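Local coordinates for protein aldose 1-epimerase (Caenorhabditis elegans, PDB 1LUR) that probably catalyses the interconversion of the alpha and beta anomers of aldose sugars such as galactose, at residues A[173-178]-A[265-270]; A[184-189]-A[256-261]; A[276-281]-A[300-305]. All coordinates share one frame; numbering follows the deposited sequence.

In the fold
The three contacts form a continuous part of the beta-sandwich core. Interaction 1 joins the two large antiparallel sheets face to face, interaction 2 pairs neighbouring strands of one sheet, and interaction 3 pairs neighbouring strands of the other. The centres of interactions 1 and 2 are about 8 Å apart, and Asp178 OD2 lies 2.5 Å from Ser260 OG, a probable hydrogen bond. Interaction 3 is about 11 Å from interaction 1, centre to centre, and Trp175 O probably accepts a bond from Leu300 N at 2.8 Å. Interactions 2 and 3 meet through Phe258, Leu188, Leu300 and Leu278. The His277 and Glu303 side of interaction 3 is probably the sugar-binding side.

Interaction 1 (A[173-178]-A[265-270]); sequences AYWNLD and IELSIT
Leu267 sets its CD2 methyl over one face of the Trp175 indole. The methyl carbon lies 4.3 Å from the centroid of the Trp175 six-membered ring and 18° off the ring normal, a CH-pi contact. The two side chains cross at about a right angle, so a methyl tip meets a flat surface. With CG beside its backbone N (chi1 -54°), Trp175 brings the indole across to Leu267. Two residues further on, Leu177 packs on Ile265. Their CB atoms are 4.2 Å apart. Leu177 CD1 also rests 3.4 Å from Ile265 O. In return, Ile265 CD1 approaches Leu177 O at 3.7 Å.

Around them, Tyr333 meets the Trp175 ring and touches Leu267. Phe258 packs on both Trp175 and Leu177, and Ile302 on both Trp175 and Leu267. Ser263 OG hydrogen-bonds Leu177 O.

The strands 170-175 and 265-271 belong to different sheets of the sandwich, and the segments meet through their side chains. The contact is buried and apolar, so it rests on the fit of methyls against a ring and against the backbone, with no directional polar bond between the segments.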
# COMPACT_ATOMS: atom_id res chain seq x y z
N ALA A 173 -0.13 4.26 -0.06
CA ALA A 173 0.15 5.57 -0.64
C ALA A 173 -0.43 5.68 -2.05
O ALA A 173 -0.32 4.74 -2.84
CB ALA A 173 1.65 5.82 -0.67
N TYR A 174 -1.06 6.81 -2.34
CA TYR A 174 -1.65 7.07 -3.65
C TYR A 174 -0.60 7.88 -4.41
O TYR A 174 -0.20 8.95 -3.96
CB TYR A 174 -2.92 7.91 -3.52
CG TYR A 174 -4.15 7.20 -2.98
CD1 TYR A 174 -4.21 6.78 -1.65
CD2 TYR A 174 -5.27 7.00 -3.79
CE1 TYR A 174 -5.37 6.19 -1.14
CE2 TYR A 174 -6.42 6.41 -3.29
CZ TYR A 174 -6.48 6.01 -1.97
OH TYR A 174 -7.63 5.43 -1.49
N TRP A 175 -0.17 7.38 -5.57
CA TRP A 175 0.85 8.07 -6.35
C TRP A 175 0.39 8.86 -7.58
O TRP A 175 -0.48 8.43 -8.33
CB TRP A 175 1.93 7.08 -6.79
CG TRP A 175 2.53 6.32 -5.65
CD1 TRP A 175 2.07 5.16 -5.10
CD2 TRP A 175 3.71 6.68 -4.91
NE1 TRP A 175 2.88 4.77 -4.06
CE2 TRP A 175 3.89 5.68 -3.92
CE3 TRP A 175 4.62 7.74 -4.99
CZ2 TRP A 175 4.96 5.72 -3.01
CZ3 TRP A 175 5.68 7.77 -4.08
CH2 TRP A 175 5.84 6.77 -3.11
N ASN A 176 1.01 10.02 -7.75
CA ASN A 176 0.75 10.95 -8.85
C ASN A 176 2.10 11.66 -8.97
O ASN A 176 2.48 12.43 -8.09
CB ASN A 176 -0.35 11.95 -8.48
CG ASN A 176 -0.63 12.94 -9.60
OD1 ASN A 176 0.27 13.67 -10.02
ND2 ASN A 176 -1.86 12.96 -10.08
N LEU A 177 2.81 11.39 -10.05
CA LEU A 177 4.12 11.99 -10.28
C LEU A 177 4.25 13.37 -10.93
O LEU A 177 5.34 13.93 -10.95
CB LEU A 177 4.97 10.99 -11.09
CG LEU A 177 4.84 9.52 -10.65
CD1 LEU A 177 5.73 8.64 -11.53
CD2 LEU A 177 5.22 9.38 -9.19
N ASP A 178 3.16 13.94 -11.45
CA ASP A 178 3.27 15.26 -12.08
C ASP A 178 2.22 16.29 -11.70
O ASP A 178 2.24 17.42 -12.21
CB ASP A 178 3.30 15.11 -13.60
CG ASP A 178 2.08 14.39 -14.14
OD1 ASP A 178 0.96 14.69 -13.68
OD2 ASP A 178 2.23 13.54 -15.04
N ILE A 265 9.50 12.14 -14.15
CA ILE A 265 9.77 11.37 -12.94
C ILE A 265 9.34 9.92 -13.11
O ILE A 265 8.26 9.63 -13.63
CB ILE A 265 9.04 11.96 -11.71
CG1 ILE A 265 9.62 13.34 -11.38
CG2 ILE A 265 9.19 11.02 -10.51
CD1 ILE A 265 8.93 14.03 -10.23
N GLU A 266 10.20 9.00 -12.67
CA GLU A 266 9.90 7.59 -12.78
C GLU A 266 10.04 6.92 -11.42
O GLU A 266 10.84 7.33 -10.58
CB GLU A 266 10.85 6.93 -13.78
CG GLU A 266 10.70 5.43 -13.90
CD GLU A 266 11.45 4.87 -15.10
OE1 GLU A 266 11.57 3.63 -15.21
OE2 GLU A 266 11.91 5.68 -15.93
N LEU A 267 9.22 5.90 -11.20
CA LEU A 267 9.20 5.14 -9.95
C LEU A 267 9.28 3.66 -10.30
O LEU A 267 8.50 3.17 -11.11
CB LEU A 267 7.91 5.41 -9.18
CG LEU A 267 7.54 4.40 -8.09
CD1 LEU A 267 8.59 4.44 -7.00
CD2 LEU A 267 6.16 4.70 -7.52
N SER A 268 10.24 2.96 -9.69
CA SER A 268 10.39 1.53 -9.95
C SER A 268 10.27 0.86 -8.59
O SER A 268 10.72 1.40 -7.58
CB SER A 268 11.76 1.22 -10.56
OG SER A 268 12.80 1.36 -9.60
N ILE A 269 9.65 -0.32 -8.57
CA ILE A 269 9.47 -1.05 -7.32
C ILE A 269 9.90 -2.51 -7.35
O ILE A 269 9.76 -3.19 -8.36
CB ILE A 269 7.98 -1.01 -6.88
CG1 ILE A 269 7.57 0.42 -6.55
CG2 ILE A 269 7.75 -1.94 -5.70
CD1 ILE A 269 6.08 0.57 -6.25
N THR A 270 10.42 -2.97 -6.22
CA THR A 270 10.85 -4.34 -6.07
C THR A 270 10.33 -4.65 -4.67
O THR A 270 10.42 -3.82 -3.76
CB THR A 270 12.39 -4.50 -6.13
OG1 THR A 270 12.71 -5.89 -6.17
CG2 THR A 270 13.06 -3.87 -4.93

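Interaction 2 (A[184-189]-A[256-261]); sequences AEHFLE and LRFWSE
Glu189 and Arg257 form a salt bridge of an unusual kind. The carboxylate oxygen Glu189 OE2 sits over one face of the Arg257 guanidinium, 3.9 Å from NH1, and no N-H points at it. The carboxylate and guanidinium planes are 66° apart. This is a long contact of charges alone, and Arg257 NH1 has a second carboxylate in Glu191.

Phe187 and Trp259 lie on the same face of the sheet as this pair. Trp259 has CG between its backbone N and carbonyl carbon (chi1 70°), and the indole passes beneath Phe187 CB. The modelled approach there is too close to be taken literally. The Phe187 ring is nearly parallel to the indole but slid aside. Phe187 CE1 is 3.4 Å from Glu261 OE1.

The other face carries Leu188 and Phe258. Leu188 CD1 packs 3.6 Å from Phe258 CD1 and also reaches Leu256. His186 CB comes 3.4 Å from Phe258 CE1, and the two rings are slid apart with little overlap. Ser260 CB lies over one face of the His186 ring, 4.1 Å from its centroid.

Four backbone hydrogen bonds join the antiparallel strands, from Phe187 N to Trp259 O at 2.9 Å through to the reciprocal Glu189 and Arg257 pair. Strand 256-259 lies between 187-192 and 265-271 in the sheet, with 222-223 beyond 187-192. The Leu188 and Phe258 face packs against strands 275-279 and 300-305 of the other sheet.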
# COMPACT_ATOMS: atom_id res chain seq x y z
N ALA A 184 -4.24 9.13 -16.03
CA ALA A 184 -4.58 8.40 -17.25
C ALA A 184 -3.40 8.37 -18.23
O ALA A 184 -3.18 7.38 -18.92
CB ALA A 184 -5.79 9.03 -17.91
N GLU A 185 -2.65 9.47 -18.27
CA GLU A 185 -1.51 9.57 -19.17
C GLU A 185 -0.24 8.89 -18.66
O GLU A 185 0.69 8.63 -19.43
CB GLU A 185 -1.23 11.04 -19.49
CG GLU A 185 -2.37 11.73 -20.23
CD GLU A 185 -2.61 11.14 -21.61
OE1 GLU A 185 -1.73 11.29 -22.49
OE2 GLU A 185 -3.68 10.53 -21.83
N HIS A 186 -0.18 8.61 -17.36
CA HIS A 186 1.00 7.96 -16.79
C HIS A 186 1.21 6.60 -17.44
O HIS A 186 0.25 5.93 -17.84
CB HIS A 186 0.83 7.76 -15.29
CG HIS A 186 1.08 8.99 -14.47
ND1 HIS A 186 0.33 10.13 -14.62
CD2 HIS A 186 1.97 9.23 -13.49
CE1 HIS A 186 0.76 11.04 -13.75
NE2 HIS A 186 1.75 10.52 -13.05
N PHE A 187 2.47 6.19 -17.56
CA PHE A 187 2.79 4.91 -18.15
C PHE A 187 3.05 3.93 -17.03
O PHE A 187 3.59 4.30 -15.98
CB PHE A 187 4.04 5.00 -19.03
CG PHE A 187 3.80 5.60 -20.38
CD1 PHE A 187 3.50 6.95 -20.53
CD2 PHE A 187 3.89 4.81 -21.52
CE1 PHE A 187 3.29 7.50 -21.79
CE2 PHE A 187 3.68 5.35 -22.79
CZ PHE A 187 3.38 6.70 -22.92
N LEU A 188 2.67 2.67 -17.24
CA LEU A 188 2.87 1.65 -16.23
C LEU A 188 3.32 0.36 -16.89
O LEU A 188 2.77 -0.05 -17.91
CB LEU A 188 1.57 1.41 -15.45
CG LEU A 188 1.62 0.46 -14.25
CD1 LEU A 188 2.59 1.00 -13.19
CD2 LEU A 188 0.22 0.32 -13.66
N GLU A 189 4.32 -0.27 -16.30
CA GLU A 189 4.85 -1.52 -16.81
C GLU A 189 5.05 -2.47 -15.64
O GLU A 189 5.72 -2.13 -14.66
CB GLU A 189 6.18 -1.29 -17.54
CG GLU A 189 6.83 -2.56 -18.06
CD GLU A 189 7.75 -2.29 -19.23
OE1 GLU A 189 7.25 -1.91 -20.31
OE2 GLU A 189 8.98 -2.46 -19.08
N LEU A 256 7.83 -3.44 -11.14
CA LEU A 256 6.92 -2.39 -11.57
C LEU A 256 7.65 -1.07 -11.82
O LEU A 256 8.53 -0.68 -11.06
CB LEU A 256 5.83 -2.19 -10.52
CG LEU A 256 4.87 -1.01 -10.68
CD1 LEU A 256 3.59 -1.27 -9.89
CD2 LEU A 256 5.53 0.28 -10.20
N ARG A 257 7.25 -0.40 -12.90
CA ARG A 257 7.83 0.88 -13.30
C ARG A 257 6.64 1.79 -13.60
O ARG A 257 5.80 1.46 -14.43
CB ARG A 257 8.71 0.70 -14.54
CG ARG A 257 9.74 -0.42 -14.39
CD ARG A 257 10.40 -0.77 -15.72
NE ARG A 257 11.16 -2.02 -15.66
CZ ARG A 257 10.63 -3.22 -15.45
NH1 ARG A 257 9.31 -3.35 -15.30
NH2 ARG A 257 11.40 -4.30 -15.41
N PHE A 258 6.58 2.92 -12.92
CA PHE A 258 5.51 3.90 -13.08
C PHE A 258 6.18 5.24 -13.38
O PHE A 258 7.05 5.68 -12.63
CB PHE A 258 4.71 3.96 -11.77
CG PHE A 258 3.46 4.79 -11.84
CD1 PHE A 258 2.53 4.62 -12.86
CD2 PHE A 258 3.17 5.71 -10.83
CE1 PHE A 258 1.34 5.35 -12.88
CE2 PHE A 258 1.98 6.44 -10.84
CZ PHE A 258 1.06 6.26 -11.87
N TRP A 259 5.79 5.89 -14.47
CA TRP A 259 6.40 7.17 -14.80
C TRP A 259 5.51 8.13 -15.58
O TRP A 259 4.46 7.75 -16.09
CB TRP A 259 7.70 6.93 -15.58
CG TRP A 259 7.50 6.39 -16.97
CD1 TRP A 259 7.35 7.11 -18.12
CD2 TRP A 259 7.41 5.01 -17.35
NE1 TRP A 259 7.17 6.27 -19.19
CE2 TRP A 259 7.20 4.98 -18.75
CE3 TRP A 259 7.47 3.80 -16.65
CZ2 TRP A 259 7.07 3.78 -19.46
CZ3 TRP A 259 7.34 2.60 -17.36
CH2 TRP A 259 7.14 2.61 -18.75
N SER A 260 5.96 9.38 -15.66
CA SER A 260 5.25 10.44 -16.36
C SER A 260 6.20 11.16 -17.32
O SER A 260 7.17 11.78 -16.89
CB SER A 260 4.69 11.44 -15.35
OG SER A 260 4.40 12.68 -15.98
N GLU A 261 5.92 11.07 -18.62
CA GLU A 261 6.78 11.74 -19.61
C GLU A 261 6.72 13.23 -19.34
O GLU A 261 7.67 13.97 -19.65
CB GLU A 261 6.30 11.44 -21.03
CG GLU A 261 6.43 9.97 -21.42
CD GLU A 261 5.90 9.68 -22.81
OE1 GLU A 261 4.80 10.18 -23.15
OE2 GLU A 261 6.56 8.93 -23.56

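Interaction 3 (A[276-281]-A[300-305]); sequences IHLYAS and LAIEPQ
Glu303 O receives the backbone N-H of His277 at 2.8 Å. The donor nitrogen stands above the carbonyl plane, 46° out of it. Ile276 CA adds a weaker CA-H...O contact to the same oxygen. The return bond runs from Glu303 N to His277 O.

The two side chains of this pair lie side by side and point the same way. The Glu303 chi1 of -28° lies off the staggered positions and leaves CG 3.5 Å from His277 O. Glu303 OE1 sits at the edge of the His277 ring, near its plane and 3.4 Å from CD2. The ring and carboxylate planes are 68° apart. Asp240 OD1 hydrogen-bonds His277 ND1 and Asp238 OD1 hydrogen-bonds NE2, which would fix the rotation of the imidazole and leave a carbon edge toward Glu303. Gln305 OE1 approaches His277 CB at 3.5 Å. Glu303 also touches Thr170 and His172 of the next strand. An alanine in place of Glu303 would probably leave the CD2 edge of His277 without its carboxylate and open a gap beside His277.

The strands are antiparallel neighbours in one sheet of the galactose mutarotase-like beta sandwich; the Leu278 and Ile302 face turns to the other sheet. In this family a glutamate and a histidine act as base and acid on the sugar. Glu303 beside His172 is consistent with such a pair, with His277 packed next to the glutamate.

Further along the His277 and Glu303 face, Tyr279 CB packs 3.7 Å from Ala301 CB, and Ala301 CB lies near the plane of the tyrosine ring at its edge. Tyr279 OH is hydrogen-bonded to Phe283 N. On the reverse face, Ile276 CG2 meets Ile302 CG2 at 3.8 Å, side by side. Leu278 lies next to Leu300 and Ile302 and reaches Leu188 and Met190 of the opposing sheet.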
# COMPACT_ATOMS: atom_id res chain seq x y z
N ILE A 276 0.91 -7.04 -6.09
CA ILE A 276 0.86 -5.60 -5.94
C ILE A 276 -0.55 -5.19 -6.32
O ILE A 276 -0.97 -5.36 -7.47
CB ILE A 276 1.85 -4.87 -6.87
CG1 ILE A 276 3.29 -5.21 -6.47
CG2 ILE A 276 1.59 -3.38 -6.80
CD1 ILE A 276 4.35 -4.47 -7.28
N HIS A 277 -1.29 -4.67 -5.35
CA HIS A 277 -2.65 -4.24 -5.61
C HIS A 277 -2.64 -2.84 -6.18
O HIS A 277 -2.10 -1.91 -5.56
CB HIS A 277 -3.48 -4.25 -4.32
CG HIS A 277 -4.92 -3.93 -4.54
ND1 HIS A 277 -5.82 -4.86 -5.03
CD2 HIS A 277 -5.62 -2.78 -4.38
CE1 HIS A 277 -7.01 -4.29 -5.16
NE2 HIS A 277 -6.91 -3.03 -4.78
N LEU A 278 -3.24 -2.68 -7.36
CA LEU A 278 -3.31 -1.40 -8.03
C LEU A 278 -4.73 -0.87 -7.98
O LEU A 278 -5.67 -1.55 -8.39
CB LEU A 278 -2.88 -1.55 -9.50
CG LEU A 278 -1.53 -2.22 -9.77
CD1 LEU A 278 -1.35 -2.44 -11.26
CD2 LEU A 278 -0.42 -1.34 -9.21
N TYR A 279 -4.89 0.34 -7.46
CA TYR A 279 -6.20 0.98 -7.35
C TYR A 279 -6.13 2.33 -8.05
O TYR A 279 -5.46 3.25 -7.59
CB TYR A 279 -6.60 1.14 -5.88
CG TYR A 279 -7.85 1.97 -5.68
CD1 TYR A 279 -9.02 1.67 -6.36
CD2 TYR A 279 -7.85 3.04 -4.79
CE1 TYR A 279 -10.18 2.43 -6.16
CE2 TYR A 279 -8.99 3.80 -4.59
CZ TYR A 279 -10.15 3.49 -5.27
OH TYR A 279 -11.28 4.25 -5.07
N ALA A 280 -6.86 2.44 -9.16
CA ALA A 280 -6.90 3.67 -9.95
C ALA A 280 -7.60 4.87 -9.32
O ALA A 280 -7.91 5.84 -10.01
CB ALA A 280 -7.51 3.38 -11.32
N SER A 281 -7.86 4.80 -8.02
CA SER A 281 -8.52 5.91 -7.32
C SER A 281 -9.87 6.34 -7.91
O SER A 281 -10.21 7.53 -7.89
CB SER A 281 -7.54 7.10 -7.29
OG SER A 281 -8.11 8.24 -6.69
N LEU A 300 -2.68 6.76 -8.37
CA LEU A 300 -2.59 5.32 -8.48
C LEU A 300 -2.09 4.76 -7.16
O LEU A 300 -0.94 4.98 -6.78
CB LEU A 300 -1.62 4.92 -9.59
CG LEU A 300 -1.41 3.41 -9.76
CD1 LEU A 300 -2.69 2.78 -10.28
CD2 LEU A 300 -0.27 3.15 -10.73
N ALA A 301 -2.97 4.05 -6.45
CA ALA A 301 -2.59 3.46 -5.17
C ALA A 301 -1.80 2.22 -5.53
O ALA A 301 -2.26 1.38 -6.30
CB ALA A 301 -3.83 3.09 -4.37
N ILE A 302 -0.59 2.12 -4.99
CA ILE A 302 0.27 0.98 -5.25
C ILE A 302 0.45 0.30 -3.90
O ILE A 302 1.09 0.85 -3.00
CB ILE A 302 1.62 1.43 -5.83
CG1 ILE A 302 1.37 2.19 -7.15
CG2 ILE A 302 2.51 0.24 -6.08
CD1 ILE A 302 2.63 2.66 -7.86
N GLU A 303 -0.11 -0.90 -3.76
CA GLU A 303 -0.03 -1.65 -2.52
C GLU A 303 0.58 -3.05 -2.60
O GLU A 303 -0.12 -4.02 -2.91
CB GLU A 303 -1.44 -1.76 -1.93
CG GLU A 303 -2.34 -0.59 -2.32
CD GLU A 303 -3.80 -0.76 -1.92
OE1 GLU A 303 -4.66 -0.12 -2.55
OE2 GLU A 303 -4.09 -1.52 -0.97
N PRO A 304 1.89 -3.16 -2.36
CA PRO A 304 2.57 -4.46 -2.39
C PRO A 304 1.98 -5.22 -1.21
O PRO A 304 1.96 -4.69 -0.10
CB PRO A 304 4.03 -4.09 -2.17
CG PRO A 304 4.13 -2.74 -2.84
CD PRO A 304 2.87 -2.06 -2.35
N GLN A 305 1.51 -6.44 -1.43
CA GLN A 305 0.91 -7.20 -0.33
C GLN A 305 0.73 -8.65 -0.73
O GLN A 305 1.13 -9.06 -1.82
CB GLN A 305 -0.50 -6.63 -0.07
CG GLN A 305 -1.38 -6.79 -1.33
CD GLN A 305 -2.83 -6.36 -1.17
OE1 GLN A 305 -3.13 -5.19 -0.92
NE2 GLN A 305 -3.75 -7.32 -1.32